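Local coordinates for cellobiose 2-epimerase (Caldibacillus thermoamylovorans, PDB 5ZHB), which catalyses the reversible C2 epimerisation of the reducing-end glucose of cellobiose, giving glucosyl-mannose, at residues Asp256-Lys260 and Asn318-Lys322; Ile213-Tyr217 and Lys268-Met272; Ala312-Tyr317 and Ala331-Trp336; Gly246-Glu250 and Trp306-Val310. One frame throughout, in Å; residues are numbered along the deposited sequence.

Overall arrangement
All four contacts join helices of one (α/α)6 barrel, but at different depths. Interactions 1 and 4 both tie helix 245-262 to helix 306-323. Interaction 4 lies about 9 Å from the chain centre, at the close, buried starts of these helices, and relies on a tryptophan, a histidine and a glycine. Interaction 1, partly buried, lies about 17 Å out, where the same helices have splayed and charged side chains span the gap. Interaction 3, fully buried and apolar, packs helix 306-323 against helix 326-343, touching interaction 4 through Ile-249. Interaction 2 is partly buried and farthest out, about 20 Å from the centre; it combines tyrosines with a carboxylate and meets interaction 1 at Leu-259.

Interaction 1: Asp256-Lys260 and Asn318-Lys322; sequences DDALK and NAYEK
Asp-256 on helix 245-262 and Lys-322 on helix 306-323 make the salt bridge across this contact. Lys-322 NZ is 2.7 Å from Asp-256 OD2, on its syn side, and has a weaker second bond to OD1 of the same carboxylate, so the ammonium sits against both oxygens. Within its own helix, Lys-260 NZ adds a weak bond of 3.1 Å to Asp-256 OD2, and Asp-257 is a more distant member of the network. Asp-256 OD2 thus gathers both ammonium groups, Lys-260 NZ and Lys-322 NZ lying 4.9 Å apart, and their charge probably favours the ionised carboxylate.

The hydrogen bonds run through Asn-318, whose CG is trans to the backbone nitrogen (chi1 -171°), carrying the amide toward helix 245-262. Asn-318 ND2 donates to Asp-256 OD2 at 2.9 Å from the anti side, with the acceptor close to the amide plane and the two flat groups turned 66° apart. Asn-318 OD1 receives Lys-260 NZ at 2.9 Å on a lone pair in the carbonyl plane, and Arg-387 NH1 also donates to it. Both ends of the amide are thus held, which fixes its flip.

The segment axes approach no closer than 13.2 Å, at 52°, so long polar side chains rather than close backbone packing make the connection. The arrangement is a salt-bridge network spanning two splayed, neighbouring inner helices of an (α/α)6 barrel.

Interaction 2: Ile213-Tyr217 and Lys268-Met272; sequences IDLFY and KYTQM
Tyr-217 reaches from helix 203-220 to Lys-268, Tyr-269 and Met-272, joining two outer helices of the (α/α)6 barrel whose segment axes cross at 61°. Tyr-217 CB is 3.5 Å from Tyr-269 CE1, and CG faces the same edge, giving an offset edge-to-face pair with ring centroids 5.6 Å apart. Farther along one side, Tyr-217 CD1 has Met-272 SD 4.0 Å away, a Met-aromatic contact at the ring edge, and CE1 nears the carbonyl oxygen of Lys-268. On the other side Tyr-217 CE2 meets Lys-268 CE at 3.8 Å. The lysine chain crosses the ring at about a right angle, with CG over a face, and Lys-268 CB lies 3.7 Å from Tyr-217 OH. With alanine in place of Tyr-217, the aliphatic part of Lys-268 would probably lose the ring it lies over, and the Tyr-269 edge its facing surface.

Tyr-269 also packs against helix 203-220. Its OH donates to Asp-214 OD1, although the modelled separation is doubtfully short. Leu-259 of helix 245-262 packs against both Ile-213 and Tyr-269 from the inner layer. Methyl CG2 of Ile-213, trans to its backbone nitrogen, sits over the centre of the Tyr-269 ring, 3.5 Å from the centroid.

Interaction 3: Ala312-Tyr317 and Ala331-Trp336; sequences AMVGFY and AVERIW
Val-332 CG2 packs directly on the backbone of the facing helix, an unusually intimate contact: it is 3.5 Å from Met-313 O and 3.7 Å from Tyr-317 N, the two atoms joined there by a helical hydrogen bond. The CA atoms of Met-313 and Val-332 are correspondingly only 4.9 Å apart. The segments run antiparallel at 166°, with axes 9.0 Å apart, and no hydrogen bond crosses between them.

The Met-313 and Ile-335 side chains run alongside one another, pointing opposite ways, with Met-313 CG 3.6 Å from Ile-335 CG2. With chi2 extended (-179°), Met-313 SD lies 3.9 Å from Trp-336 CB; the bend at chi3 (-72°) then brings Met-313 CE to 4.1 Å from Trp-336 CE3. The sulfur approaches the six-membered ring obliquely, as a Met-aromatic contact, while the indole NE1 is bound by Glu-7. At the other end, Phe-316 CD2 touches two aliphatic groups of the facing helix, Ala-331 CB at 3.7 Å and, near the ring plane, Ile-335 CD1. Ile-335 CD1 also touches Ala-312 CB, so one methyl links two residues a helical turn apart.

These helices, 306-323 and 326-343, follow one another as an inner-outer hairpin of the (α/α)6 barrel. Helix 375-387 flanks them with Phe-380 on Met-313 and Phe-384 on Val-332, while Phe-316 reaches Ile-249 of helix 245-262 and Ile-280 of helix 267-283.

Interaction 4: Gly246-Glu250 and Trp306-Val310; sequences GHDIE and WWVQV
Trp-307 lays the far edge of its indole on Gly-246 and His-247, where two neighbouring inner helices of the (α/α)6 barrel start side by side, their segment axes 8.9 Å apart at 33°. Trp-307 CZ3 is 3.5 Å from Gly-246 C, and CH2 stands 3.7 Å above the His-247 ring plane, offset toward its rim. The pair is edge-to-face, with planes at 76°, the tryptophan supplying the edge. Glu-250 OE1 comes to 3.9 Å from Trp-307 CZ3.

Further out, the imidazole is fixed by Ser-244 OG at ND1 and Asn-184 OD1 at NE2, which hold its face toward the indole. The indole, placed by a CG lying between backbone nitrogen and carbonyl carbon (chi1 70°), is stacked with His-376 and has Val-308 CG2 over its centre. A leucine in place of Trp-307 would probably strip the His-247 face of its aromatic edge and leave His-376 without a stacking partner. Such aromatic and polar residues at inner-helix starts are consistent with the sugar-binding cleft of this epimerase family.

The two backbones come nearest at the glycine, where a CB would clash with Val-308 CG2: Gly-246 CA is 4.4 Å from Val-308 CA and 3.8 Å from Val-308 CG1.

Interaction 1: Asp256-Lys260 and Asn318-Lys322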
loop_
_atom_site.group_PDB
_atom_site.type_symbol
_atom_site.label_atom_id
_atom_site.label_comp_id
_atom_site.label_asym_id
_atom_site.label_seq_id
_atom_site.Cartn_x
_atom_site.Cartn_y
_atom_site.Cartn_z
ATOM N N ASP A 256 -2.405 -3.181 -13.451
ATOM C CA ASP A 256 -2.204 -4.351 -14.298
ATOM C C ASP A 256 -2.767 -5.606 -13.635
ATOM O O ASP A 256 -3.429 -6.425 -14.273
ATOM C CB ASP A 256 -0.737 -4.582 -14.630
ATOM C CG ASP A 256 -0.502 -5.355 -15.921
ATOM O OD1 ASP A 256 -1.437 -5.419 -16.735
ATOM O OD2 ASP A 256 0.592 -5.915 -16.076
ATOM N N ASP A 257 -2.525 -5.760 -12.326
ATOM C CA ASP A 257 -3.115 -6.873 -11.617
ATOM C C ASP A 257 -4.630 -6.823 -11.702
ATOM O O ASP A 257 -5.261 -7.875 -11.794
ATOM C CB ASP A 257 -2.712 -6.934 -10.153
ATOM C CG ASP A 257 -1.525 -7.821 -9.854
ATOM O OD1 ASP A 257 -0.814 -8.212 -10.803
ATOM O OD2 ASP A 257 -1.367 -8.148 -8.680
ATOM N N ALA A 258 -5.210 -5.619 -11.676
ATOM C CA ALA A 258 -6.665 -5.493 -11.747
ATOM C C ALA A 258 -7.156 -5.950 -13.135
ATOM O O ALA A 258 -8.119 -6.719 -13.256
ATOM C CB ALA A 258 -7.074 -4.065 -11.452
ATOM N N LEU A 259 -6.426 -5.522 -14.170
ATOM C CA LEU A 259 -6.641 -6.007 -15.529
ATOM C C LEU A 259 -6.591 -7.529 -15.612
ATOM O O LEU A 259 -7.489 -8.131 -16.206
ATOM C CB LEU A 259 -5.649 -5.339 -16.473
ATOM C CG LEU A 259 -5.813 -3.835 -16.659
ATOM C CD1 LEU A 259 -4.713 -3.319 -17.588
ATOM C CD2 LEU A 259 -7.191 -3.456 -17.150
ATOM N N LYS A 260 -5.546 -8.152 -15.054
ATOM C CA LYS A 260 -5.348 -9.587 -15.164
ATOM C C LYS A 260 -6.443 -10.372 -14.438
ATOM O O LYS A 260 -6.943 -11.378 -14.966
ATOM C CB LYS A 260 -3.989 -10.031 -14.607
ATOM C CG LYS A 260 -2.751 -9.526 -15.337
ATOM C CD LYS A 260 -1.486 -9.495 -14.481
ATOM C CE LYS A 260 -0.393 -8.776 -15.178
ATOM N NZ LYS A 260 0.841 -8.561 -14.411
ATOM N N ASN A 318 7.441 -5.881 -13.613
ATOM C CA ASN A 318 6.210 -6.115 -14.354
ATOM C C ASN A 318 6.350 -5.588 -15.784
ATOM O O ASN A 318 6.029 -6.293 -16.743
ATOM C CB ASN A 318 5.016 -5.431 -13.665
ATOM C CG ASN A 318 3.674 -5.804 -14.256
ATOM O OD1 ASN A 318 3.273 -6.969 -14.223
ATOM N ND2 ASN A 318 2.946 -4.822 -14.771
ATOM N N ALA A 319 6.816 -4.349 -15.911
ATOM C CA ALA A 319 7.045 -3.727 -17.196
ATOM C C ALA A 319 8.012 -4.546 -18.061
ATOM O O ALA A 319 7.831 -4.607 -19.283
ATOM C CB ALA A 319 7.558 -2.341 -16.994
ATOM N N TYR A 320 9.043 -5.115 -17.425
ATOM C CA TYR A 320 9.991 -5.975 -18.116
ATOM C C TYR A 320 9.271 -7.184 -18.678
ATOM O O TYR A 320 9.542 -7.565 -19.819
ATOM C CB TYR A 320 11.148 -6.419 -17.226
ATOM C CG TYR A 320 12.093 -7.411 -17.892
ATOM C CD1 TYR A 320 12.932 -7.011 -18.935
ATOM C CD2 TYR A 320 12.151 -8.728 -17.468
ATOM C CE1 TYR A 320 13.787 -7.904 -19.556
ATOM C CE2 TYR A 320 13.049 -9.617 -18.039
ATOM C CZ TYR A 320 13.853 -9.208 -19.095
ATOM O OH TYR A 320 14.727 -10.094 -19.657
ATOM N N GLU A 321 8.368 -7.781 -17.875
ATOM C CA GLU A 321 7.567 -8.916 -18.309
ATOM C C GLU A 321 6.745 -8.557 -19.558
ATOM O O GLU A 321 6.631 -9.347 -20.478
ATOM C CB GLU A 321 6.712 -9.483 -17.166
ATOM C CG GLU A 321 7.498 -10.271 -16.120
ATOM C CD GLU A 321 6.683 -10.908 -14.998
ATOM O OE1 GLU A 321 6.142 -10.170 -14.171
ATOM O OE2 GLU A 321 6.601 -12.139 -14.901
ATOM N N LYS A 322 6.196 -7.347 -19.635
ATOM C CA LYS A 322 5.351 -6.985 -20.763
ATOM C C LYS A 322 6.154 -6.491 -21.968
ATOM O O LYS A 322 5.646 -6.509 -23.091
ATOM C CB LYS A 322 4.365 -5.870 -20.406
ATOM C CG LYS A 322 3.449 -6.164 -19.249
ATOM C CD LYS A 322 2.489 -5.002 -18.999
ATOM C CE LYS A 322 1.058 -5.215 -19.381
ATOM N NZ LYS A 322 0.498 -6.437 -18.774
#

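Interaction 2: Ile213-Tyr217 and Lys268-Met272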
loop_
_atom_site.group_PDB
_atom_site.type_symbol
_atom_site.label_atom_id
_atom_site.label_comp_id
_atom_site.label_asym_id
_atom_site.label_seq_id
_atom_site.Cartn_x
_atom_site.Cartn_y
_atom_site.Cartn_z
ATOM N N ILE A 213 -10.753 1.509 -12.965
ATOM C CA ILE A 213 -9.724 1.515 -13.998
ATOM C C ILE A 213 -9.961 2.667 -14.959
ATOM O O ILE A 213 -9.049 3.418 -15.313
ATOM C CB ILE A 213 -9.638 0.153 -14.702
ATOM C CG1 ILE A 213 -9.097 -0.887 -13.758
ATOM C CG2 ILE A 213 -8.770 0.264 -15.975
ATOM C CD1 ILE A 213 -9.440 -2.311 -14.143
ATOM N N ASP A 214 -11.224 2.872 -15.317
ATOM C CA ASP A 214 -11.583 3.928 -16.257
ATOM C C ASP A 214 -11.373 5.310 -15.646
ATOM O O ASP A 214 -10.849 6.211 -16.310
ATOM C CB ASP A 214 -12.964 3.657 -16.824
ATOM C CG ASP A 214 -13.187 4.388 -18.135
ATOM O OD1 ASP A 214 -12.448 4.081 -19.102
ATOM O OD2 ASP A 214 -13.970 5.342 -18.120
ATOM N N LEU A 215 -11.697 5.462 -14.342
ATOM C CA LEU A 215 -11.373 6.688 -13.639
ATOM C C LEU A 215 -9.863 6.945 -13.671
ATOM O O LEU A 215 -9.424 8.077 -13.870
ATOM C CB LEU A 215 -11.894 6.624 -12.202
ATOM C CG LEU A 215 -13.408 6.729 -11.979
ATOM C CD1 LEU A 215 -13.744 6.382 -10.548
ATOM C CD2 LEU A 215 -13.875 8.113 -12.285
ATOM N N PHE A 216 -9.058 5.913 -13.422
ATOM C CA PHE A 216 -7.614 6.092 -13.523
ATOM C C PHE A 216 -7.238 6.561 -14.928
ATOM O O PHE A 216 -6.496 7.539 -15.068
ATOM C CB PHE A 216 -6.815 4.841 -13.153
ATOM C CG PHE A 216 -6.439 4.873 -11.677
ATOM C CD1 PHE A 216 -5.339 5.611 -11.247
ATOM C CD2 PHE A 216 -7.251 4.264 -10.734
ATOM C CE1 PHE A 216 -5.023 5.683 -9.900
ATOM C CE2 PHE A 216 -6.929 4.333 -9.388
ATOM C CZ PHE A 216 -5.830 5.053 -8.973
ATOM N N TYR A 217 -7.768 5.872 -15.928
ATOM C CA TYR A 217 -7.393 6.145 -17.318
ATOM C C TYR A 217 -7.815 7.562 -17.733
ATOM O O TYR A 217 -6.967 8.347 -18.165
ATOM C CB TYR A 217 -7.947 5.096 -18.277
ATOM C CG TYR A 217 -7.549 5.453 -19.705
ATOM C CD1 TYR A 217 -6.262 5.190 -20.179
ATOM C CD2 TYR A 217 -8.436 6.110 -20.555
ATOM C CE1 TYR A 217 -5.873 5.558 -21.461
ATOM C CE2 TYR A 217 -8.061 6.468 -21.840
ATOM C CZ TYR A 217 -6.786 6.184 -22.294
ATOM O OH TYR A 217 -6.424 6.527 -23.555
ATOM N N LYS A 268 -6.096 0.461 -24.288
ATOM C CA LYS A 268 -5.628 1.734 -23.766
ATOM C C LYS A 268 -5.118 1.598 -22.312
ATOM O O LYS A 268 -4.247 2.348 -21.883
ATOM C CB LYS A 268 -6.680 2.819 -23.986
ATOM C CG LYS A 268 -8.063 2.632 -23.406
ATOM C CD LYS A 268 -9.071 3.517 -24.142
ATOM C CE LYS A 268 -10.334 3.818 -23.399
ATOM N NZ LYS A 268 -11.245 2.676 -23.381
ATOM N N TYR A 269 -5.655 0.637 -21.574
ATOM C CA TYR A 269 -5.333 0.425 -20.170
ATOM C C TYR A 269 -3.976 -0.270 -20.076
ATOM O O TYR A 269 -3.103 0.187 -19.331
ATOM C CB TYR A 269 -6.416 -0.417 -19.486
ATOM C CG TYR A 269 -7.811 0.200 -19.475
ATOM C CD1 TYR A 269 -7.988 1.573 -19.519
ATOM C CD2 TYR A 269 -8.946 -0.595 -19.382
ATOM C CE1 TYR A 269 -9.250 2.143 -19.497
ATOM C CE2 TYR A 269 -10.220 -0.043 -19.362
ATOM C CZ TYR A 269 -10.365 1.332 -19.429
ATOM O OH TYR A 269 -11.579 1.947 -19.417
ATOM N N THR A 270 -3.814 -1.354 -20.856
ATOM C CA THR A 270 -2.511 -1.991 -21.031
ATOM C C THR A 270 -1.444 -0.968 -21.422
ATOM O O THR A 270 -0.362 -0.910 -20.826
ATOM C CB THR A 270 -2.655 -3.149 -22.025
ATOM O OG1 THR A 270 -3.292 -4.185 -21.287
ATOM C CG2 THR A 270 -1.323 -3.715 -22.478
ATOM N N GLN A 271 -1.738 -0.115 -22.410
ATOM C CA GLN A 271 -0.767 0.878 -22.835
ATOM C C GLN A 271 -0.483 1.880 -21.711
ATOM O O GLN A 271 0.633 2.361 -21.569
ATOM C CB GLN A 271 -1.212 1.655 -24.076
ATOM C CG GLN A 271 -0.051 2.382 -24.746
ATOM C CD GLN A 271 1.000 1.392 -25.195
ATOM O OE1 GLN A 271 0.682 0.411 -25.876
ATOM N NE2 GLN A 271 2.238 1.600 -24.773
ATOM N N MET A 272 -1.506 2.229 -20.917
ATOM C CA MET A 272 -1.285 3.099 -19.774
ATOM C C MET A 272 -0.275 2.449 -18.815
ATOM O O MET A 272 0.656 3.109 -18.400
ATOM C CB MET A 272 -2.593 3.456 -19.046
ATOM C CG MET A 272 -2.378 4.200 -17.728
ATOM S SD MET A 272 -3.956 4.595 -16.941
ATOM C CE MET A 272 -4.635 2.960 -16.682
#

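Interaction 3: Ala312-Tyr317 and Ala331-Trp336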
loop_
_atom_site.group_PDB
_atom_site.type_symbol
_atom_site.label_atom_id
_atom_site.label_comp_id
_atom_site.label_asym_id
_atom_site.label_seq_id
_atom_site.Cartn_x
_atom_site.Cartn_y
_atom_site.Cartn_z
ATOM N N ALA A 312 8.973 0.645 -7.132
ATOM C CA ALA A 312 9.649 0.793 -8.424
ATOM C C ALA A 312 10.223 -0.551 -8.884
ATOM O O ALA A 312 10.119 -0.915 -10.064
ATOM C CB ALA A 312 10.707 1.865 -8.329
ATOM N N MET A 313 10.795 -1.326 -7.953
ATOM C CA MET A 313 11.340 -2.632 -8.337
ATOM C C MET A 313 10.220 -3.522 -8.864
ATOM O O MET A 313 10.378 -4.182 -9.898
ATOM C CB MET A 313 12.132 -3.322 -7.210
ATOM C CG MET A 313 13.488 -2.696 -6.993
ATOM S SD MET A 313 14.524 -3.430 -5.703
ATOM C CE MET A 313 13.730 -2.948 -4.159
ATOM N N VAL A 314 9.047 -3.515 -8.222
ATOM C CA VAL A 314 7.986 -4.396 -8.672
ATOM C C VAL A 314 7.461 -3.894 -10.027
ATOM O O VAL A 314 7.294 -4.672 -10.957
ATOM C CB VAL A 314 6.857 -4.580 -7.640
ATOM C CG1 VAL A 314 5.728 -5.456 -8.179
ATOM C CG2 VAL A 314 7.410 -5.160 -6.336
ATOM N N GLY A 315 7.183 -2.598 -10.127
ATOM C CA GLY A 315 6.526 -2.059 -11.299
ATOM C C GLY A 315 7.440 -2.179 -12.513
ATOM O O GLY A 315 6.969 -2.500 -13.591
ATOM N N PHE A 316 8.737 -1.980 -12.289
ATOM C CA PHE A 316 9.719 -2.090 -13.361
ATOM C C PHE A 316 9.857 -3.535 -13.822
ATOM O O PHE A 316 9.957 -3.777 -15.031
ATOM C CB PHE A 316 11.031 -1.439 -12.962
ATOM C CG PHE A 316 11.076 0.080 -12.925
ATOM C CD1 PHE A 316 10.212 0.892 -13.663
ATOM C CD2 PHE A 316 12.048 0.708 -12.174
ATOM C CE1 PHE A 316 10.314 2.281 -13.603
ATOM C CE2 PHE A 316 12.164 2.094 -12.138
ATOM C CZ PHE A 316 11.279 2.872 -12.829
ATOM N N TYR A 317 9.799 -4.494 -12.894
ATOM C CA TYR A 317 9.871 -5.895 -13.268
ATOM C C TYR A 317 8.624 -6.343 -14.041
ATOM O O TYR A 317 8.713 -7.125 -14.998
ATOM C CB TYR A 317 10.164 -6.784 -12.055
ATOM C CG TYR A 317 10.418 -8.197 -12.529
ATOM C CD1 TYR A 317 11.604 -8.532 -13.177
ATOM C CD2 TYR A 317 9.439 -9.169 -12.414
ATOM C CE1 TYR A 317 11.832 -9.818 -13.643
ATOM C CE2 TYR A 317 9.646 -10.447 -12.896
ATOM C CZ TYR A 317 10.839 -10.771 -13.521
ATOM O OH TYR A 317 11.007 -12.050 -13.965
ATOM N N ALA A 331 17.067 -1.449 -14.320
ATOM C CA ALA A 331 16.614 -0.462 -13.344
ATOM C C ALA A 331 16.419 -1.150 -11.988
ATOM O O ALA A 331 16.765 -0.560 -10.956
ATOM C CB ALA A 331 15.344 0.247 -13.800
ATOM N N VAL A 332 15.833 -2.355 -12.043
ATOM C CA VAL A 332 15.536 -3.173 -10.879
ATOM C C VAL A 332 16.857 -3.495 -10.166
ATOM O O VAL A 332 16.984 -3.309 -8.958
ATOM C CB VAL A 332 14.748 -4.434 -11.259
ATOM C CG1 VAL A 332 14.694 -5.486 -10.150
ATOM C CG2 VAL A 332 13.323 -4.139 -11.701
ATOM N N GLU A 333 17.870 -3.927 -10.929
ATOM C CA GLU A 333 19.137 -4.319 -10.335
ATOM C C GLU A 333 19.757 -3.133 -9.607
ATOM O O GLU A 333 20.253 -3.295 -8.501
ATOM C CB GLU A 333 20.078 -4.883 -11.416
ATOM C CG GLU A 333 19.646 -6.231 -11.988
ATOM C CD GLU A 333 20.407 -6.725 -13.236
ATOM O OE1 GLU A 333 21.431 -6.107 -13.603
ATOM O OE2 GLU A 333 19.971 -7.721 -13.861
ATOM N N ARG A 334 19.735 -1.933 -10.209
ATOM C CA ARG A 334 20.384 -0.781 -9.622
ATOM C C ARG A 334 19.628 -0.258 -8.396
ATOM O O ARG A 334 20.243 0.203 -7.437
ATOM C CB ARG A 334 20.531 0.366 -10.625
ATOM C CG ARG A 334 21.433 -0.037 -11.784
ATOM C CD ARG A 334 21.458 1.070 -12.831
ATOM N NE ARG A 334 22.282 2.170 -12.339
ATOM C CZ ARG A 334 22.070 3.474 -12.439
ATOM N NH1 ARG A 334 20.976 3.974 -12.991
ATOM N NH2 ARG A 334 22.971 4.292 -11.943
ATOM N N ILE A 335 18.294 -0.324 -8.397
ATOM C CA ILE A 335 17.570 0.041 -7.186
ATOM C C ILE A 335 17.969 -0.920 -6.065
ATOM O O ILE A 335 18.167 -0.500 -4.929
ATOM C CB ILE A 335 16.044 0.022 -7.393
ATOM C CG1 ILE A 335 15.612 1.001 -8.486
ATOM C CG2 ILE A 335 15.320 0.308 -6.068
ATOM C CD1 ILE A 335 14.224 0.699 -9.014
ATOM N N TRP A 336 18.027 -2.212 -6.372
ATOM C CA TRP A 336 18.318 -3.182 -5.342
ATOM C C TRP A 336 19.691 -2.934 -4.727
ATOM O O TRP A 336 19.839 -2.939 -3.502
ATOM C CB TRP A 336 18.211 -4.592 -5.890
ATOM C CG TRP A 336 18.502 -5.642 -4.854
ATOM C CD1 TRP A 336 19.378 -6.674 -5.000
ATOM C CD2 TRP A 336 17.889 -5.804 -3.560
ATOM N NE1 TRP A 336 19.378 -7.455 -3.879
ATOM C CE2 TRP A 336 18.462 -6.963 -2.986
ATOM C CE3 TRP A 336 16.924 -5.105 -2.824
ATOM C CZ2 TRP A 336 18.104 -7.432 -1.728
ATOM C CZ3 TRP A 336 16.566 -5.583 -1.569
ATOM C CH2 TRP A 336 17.138 -6.733 -1.044
#

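Interaction 4: Gly246-Glu250 and Trp306-Val310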
loop_
_atom_site.group_PDB
_atom_site.type_symbol
_atom_site.label_atom_id
_atom_site.label_comp_id
_atom_site.label_asym_id
_atom_site.label_seq_id
_atom_site.Cartn_x
_atom_site.Cartn_y
_atom_site.Cartn_z
ATOM N N GLY A 246 6.547 7.334 -6.768
ATOM C CA GLY A 246 6.267 6.041 -6.171
ATOM C C GLY A 246 4.841 5.584 -6.403
ATOM O O GLY A 246 4.616 4.404 -6.680
ATOM N N HIS A 247 3.863 6.502 -6.276
ATOM C CA HIS A 247 2.488 6.151 -6.570
ATOM C C HIS A 247 2.328 5.696 -8.021
ATOM O O HIS A 247 1.624 4.737 -8.312
ATOM C CB HIS A 247 1.500 7.291 -6.308
ATOM C CG HIS A 247 1.178 7.508 -4.874
ATOM N ND1 HIS A 247 1.868 8.446 -4.122
ATOM C CD2 HIS A 247 0.220 6.997 -4.091
ATOM C CE1 HIS A 247 1.370 8.436 -2.884
ATOM N NE2 HIS A 247 0.368 7.574 -2.850
ATOM N N ASP A 248 2.962 6.399 -8.949
ATOM C CA ASP A 248 2.797 6.045 -10.360
ATOM C C ASP A 248 3.234 4.617 -10.649
ATOM O O ASP A 248 2.527 3.863 -11.291
ATOM C CB ASP A 248 3.526 7.064 -11.217
ATOM C CG ASP A 248 2.838 8.416 -11.303
ATOM O OD1 ASP A 248 2.192 8.809 -10.304
ATOM O OD2 ASP A 248 2.939 9.060 -12.363
ATOM N N ILE A 249 4.449 4.249 -10.215
ATOM C CA ILE A 249 5.004 2.969 -10.586
ATOM C C ILE A 249 4.277 1.856 -9.835
ATOM O O ILE A 249 4.065 0.770 -10.376
ATOM C CB ILE A 249 6.539 2.963 -10.426
ATOM C CG1 ILE A 249 7.149 1.738 -11.078
ATOM C CG2 ILE A 249 6.993 3.120 -8.967
ATOM C CD1 ILE A 249 6.796 1.589 -12.550
ATOM N N GLU A 250 3.842 2.145 -8.599
ATOM C CA GLU A 250 2.971 1.238 -7.873
ATOM C C GLU A 250 1.666 1.020 -8.642
ATOM O O GLU A 250 1.268 -0.116 -8.845
ATOM C CB GLU A 250 2.691 1.848 -6.496
ATOM C CG GLU A 250 1.782 0.976 -5.628
ATOM C CD GLU A 250 1.438 1.612 -4.279
ATOM O OE1 GLU A 250 1.456 2.863 -4.175
ATOM O OE2 GLU A 250 1.174 0.845 -3.324
ATOM N N TRP A 306 11.649 4.520 1.412
ATOM C CA TRP A 306 11.756 3.073 1.310
ATOM C C TRP A 306 10.685 2.484 0.385
ATOM O O TRP A 306 11.003 1.702 -0.529
ATOM C CB TRP A 306 11.774 2.413 2.714
ATOM C CG TRP A 306 10.441 1.902 3.191
ATOM C CD1 TRP A 306 10.008 0.618 3.080
ATOM C CD2 TRP A 306 9.349 2.645 3.753
ATOM N NE1 TRP A 306 8.744 0.502 3.586
ATOM C CE2 TRP A 306 8.301 1.725 3.988
ATOM C CE3 TRP A 306 9.151 3.979 4.099
ATOM C CZ2 TRP A 306 7.063 2.103 4.504
ATOM C CZ3 TRP A 306 7.941 4.346 4.648
ATOM C CH2 TRP A 306 6.919 3.424 4.855
ATOM N N TRP A 307 9.428 2.865 0.571
ATOM C CA TRP A 307 8.339 2.223 -0.160
ATOM C C TRP A 307 8.402 2.550 -1.652
ATOM O O TRP A 307 8.027 1.704 -2.461
ATOM C CB TRP A 307 6.954 2.545 0.427
ATOM C CG TRP A 307 6.448 3.955 0.266
ATOM C CD1 TRP A 307 6.510 4.966 1.177
ATOM C CD2 TRP A 307 5.739 4.485 -0.872
ATOM N NE1 TRP A 307 5.930 6.098 0.675
ATOM C CE2 TRP A 307 5.452 5.833 -0.584
ATOM C CE3 TRP A 307 5.331 3.950 -2.105
ATOM C CZ2 TRP A 307 4.758 6.649 -1.482
ATOM C CZ3 TRP A 307 4.630 4.753 -2.979
ATOM C CH2 TRP A 307 4.363 6.094 -2.680
ATOM N N VAL A 308 8.909 3.757 -1.972
ATOM C CA VAL A 308 9.055 4.175 -3.362
ATOM C C VAL A 308 10.029 3.257 -4.103
ATOM O O VAL A 308 9.722 2.763 -5.189
ATOM C CB VAL A 308 9.473 5.660 -3.414
ATOM C CG1 VAL A 308 9.845 6.076 -4.835
ATOM C CG2 VAL A 308 8.437 6.588 -2.790
ATOM N N GLN A 309 11.124 2.877 -3.446
ATOM C CA GLN A 309 12.134 2.054 -4.077
ATOM C C GLN A 309 11.546 0.682 -4.385
ATOM O O GLN A 309 11.720 0.160 -5.480
ATOM C CB GLN A 309 13.379 1.907 -3.209
ATOM C CG GLN A 309 13.929 3.198 -2.621
ATOM C CD GLN A 309 14.178 4.285 -3.646
ATOM O OE1 GLN A 309 14.771 4.039 -4.692
ATOM N NE2 GLN A 309 13.634 5.466 -3.405
ATOM N N VAL A 310 10.864 0.057 -3.421
ATOM C CA VAL A 310 10.408 -1.303 -3.664
ATOM C C VAL A 310 9.245 -1.346 -4.672
ATOM O O VAL A 310 9.120 -2.312 -5.403
ATOM C CB VAL A 310 10.002 -2.041 -2.368
ATOM C CG1 VAL A 310 11.109 -1.995 -1.329
ATOM C CG2 VAL A 310 8.695 -1.559 -1.772
#